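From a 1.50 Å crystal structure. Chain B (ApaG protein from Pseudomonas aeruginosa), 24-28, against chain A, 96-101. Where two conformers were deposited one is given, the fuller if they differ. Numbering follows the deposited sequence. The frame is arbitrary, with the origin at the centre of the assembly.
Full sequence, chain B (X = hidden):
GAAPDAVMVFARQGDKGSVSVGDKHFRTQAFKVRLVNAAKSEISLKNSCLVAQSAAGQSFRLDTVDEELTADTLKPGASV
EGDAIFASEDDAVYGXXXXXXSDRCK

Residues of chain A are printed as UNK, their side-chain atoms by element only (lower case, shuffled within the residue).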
# COMPACT_ATOMS: atom_id res chain seq x y z
N LYS B 24 -10.32 19.56 -14.28
CA LYS B 24 -9.80 18.29 -14.72
C LYS B 24 -9.06 17.59 -13.60
O LYS B 24 -8.10 18.17 -13.04
CB LYS B 24 -8.86 18.55 -15.89
CG LYS B 24 -8.22 17.34 -16.51
CD LYS B 24 -7.34 17.77 -17.71
CE LYS B 24 -6.61 16.58 -18.35
NZ LYS B 24 -7.55 15.55 -18.89
N HIS B 25 -9.49 16.37 -13.30
CA HIS B 25 -8.94 15.61 -12.20
C HIS B 25 -8.60 14.22 -12.71
O HIS B 25 -9.39 13.61 -13.45
CB HIS B 25 -9.97 15.46 -11.08
CG HIS B 25 -10.65 16.73 -10.72
ND1 HIS B 25 -9.97 17.82 -10.24
CD2 HIS B 25 -11.96 17.10 -10.79
CE1 HIS B 25 -10.81 18.83 -10.07
NE2 HIS B 25 -12.03 18.40 -10.35
N PHE B 26 -7.45 13.67 -12.30
CA PHE B 26 -7.17 12.28 -12.61
C PHE B 26 -6.26 11.63 -11.57
O PHE B 26 -5.55 12.30 -10.86
CB PHE B 26 -6.69 12.08 -14.05
CG PHE B 26 -5.41 12.72 -14.41
CD1 PHE B 26 -4.21 12.08 -14.24
CD2 PHE B 26 -5.40 13.96 -15.09
CE1 PHE B 26 -3.01 12.68 -14.65
CE2 PHE B 26 -4.22 14.54 -15.50
CZ PHE B 26 -3.01 13.91 -15.27
N ARG B 27 -6.41 10.32 -11.46
CA ARG B 27 -5.60 9.48 -10.58
C ARG B 27 -4.49 8.87 -11.41
O ARG B 27 -4.69 8.63 -12.64
CB ARG B 27 -6.44 8.39 -9.95
CG ARG B 27 -7.28 8.82 -8.79
CD ARG B 27 -8.44 9.76 -9.16
NE ARG B 27 -9.28 10.00 -7.99
CZ ARG B 27 -10.40 10.73 -8.01
NH1 ARG B 27 -10.80 11.27 -9.16
NH2 ARG B 27 -11.08 10.89 -6.89
N THR B 28 -3.32 8.68 -10.80
CA THR B 28 -2.17 8.14 -11.51
C THR B 28 -1.64 6.88 -10.84
O THR B 28 -1.73 6.74 -9.62
CB THR B 28 -1.02 9.14 -11.61
OG1 THR B 28 -0.60 9.51 -10.28
CG2 THR B 28 -1.45 10.39 -12.40
N UNK A 96 -10.16 8.56 0.11
CA UNK A 96 -9.75 9.76 -0.67
C UNK A 96 -8.55 9.42 -1.59
O UNK A 96 -7.57 8.86 -1.13
c UNK A 96 -9.39 10.89 0.24
N UNK A 97 -8.67 9.73 -2.86
CA UNK A 97 -7.64 9.44 -3.81
C UNK A 97 -7.20 10.66 -4.62
O UNK A 97 -6.37 10.51 -5.50
o UNK A 97 -9.30 8.71 -5.44
c UNK A 97 -8.09 8.37 -4.79
N UNK A 98 -7.81 11.81 -4.38
CA UNK A 98 -7.48 13.02 -5.13
C UNK A 98 -7.37 14.17 -4.17
O UNK A 98 -8.16 14.24 -3.20
c UNK A 98 -8.62 13.32 -6.08
c UNK A 98 -7.64 14.65 -7.94
c UNK A 98 -8.71 14.68 -6.86
c UNK A 98 -10.12 14.94 -7.42
N UNK A 99 -6.46 15.10 -4.46
CA UNK A 99 -6.40 16.38 -3.74
C UNK A 99 -6.66 17.46 -4.78
O UNK A 99 -6.09 17.47 -5.91
c UNK A 99 -4.90 15.57 -1.86
c UNK A 99 -5.16 18.01 -2.26
c UNK A 99 -5.09 16.66 -2.97
N UNK A 100 -7.59 18.36 -4.50
CA UNK A 100 -7.90 19.47 -5.40
C UNK A 100 -8.06 20.77 -4.66
O UNK A 100 -8.19 20.78 -3.45
c UNK A 100 -10.47 19.12 -5.31
c UNK A 100 -13.74 19.47 -5.09
c UNK A 100 -11.66 18.67 -6.14
c UNK A 100 -9.20 19.18 -6.18
n UNK A 100 -13.47 20.70 -5.48
n UNK A 100 -12.89 18.49 -5.36
n UNK A 100 -14.82 19.23 -4.37
N UNK A 101 -8.06 21.88 -5.39
CA UNK A 101 -8.36 23.17 -4.78
C UNK A 101 -9.86 23.43 -5.07
O UNK A 101 -10.31 23.32 -6.20
c UNK A 101 -5.17 25.14 -5.90
c UNK A 101 -7.55 24.29 -5.45
c UNK A 101 -6.10 24.34 -4.96
c UNK A 101 -6.07 24.97 -3.58

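Position 96 carries a single carbon beyond CA and nothing more. It points away from chain B and stays clear of the strand there, so it adds nothing to this contact. One carbon means alanine, Ala A96.

Position 97 has one carbon followed by one oxygen, unbranched. The carbon leaves CA toward chain B, and the oxygen sits near the plane of the Arg B27 guanidinium, at its edge, where the N-H groups point. A two-atom side chain ending in oxygen is serine, Ser A97. With chi1 at 55° (p), its OG accepts from Arg B27 NE at 2.9 Å and from Arg B27 NH2 at 3.2 Å, the first with the straighter angle, 155° against 136°.

Position 98 shows four carbons, forked at the second. It too points toward chain B, and more of its surface is covered by chain B than that of any other residue of its stretch. Its first carbon lies over one face of the Arg B27 guanidinium, and a terminal carbon approaches the CB of His B25. Four carbons with that late fork are leucine, Leu A98. The distances are 3.6 Å from its CB to Arg B27 NH2 and 3.7 Å from its CD2 to His B25 CB.

Position 99 has one carbon carrying two more, a fork at the first atom, and its side chain is out of reach of chain B. This is valine, Val A99.

Position 100 is long: three carbons, a nitrogen, then a carbon bearing two further nitrogens. It leaves CA toward chain B, and its third carbon lies near the His B25 ring. The pattern is arginine, Arg A100, with CD 4.0 Å from His B25 CE1; its NE is hydrogen-bonded elsewhere in the structure.

Position 101 again has four carbons forked at the second, but it points sideways and makes no contact. It is leucine, Leu A101.

The two strands run at 138° to each other, their axes no closer than 7.2 Å, and no backbone hydrogen bond joins them; side chains bridge the gap. Arg B27 leaves its backbone sideways, yet its extended end comes back to chain A, where the guanidinium is used two ways: its edge gives directional hydrogen bonds to Ser A97, and one face packs on Leu A98. His B25 points toward chain A and packs against Leu A98 and the stem of Arg A100. The rule to read is economical: a small acceptor meets the guanidinium edge, and the neighbouring leucine serves both the guanidinium face and the histidine.

Chain A (96-101) ASLVRL
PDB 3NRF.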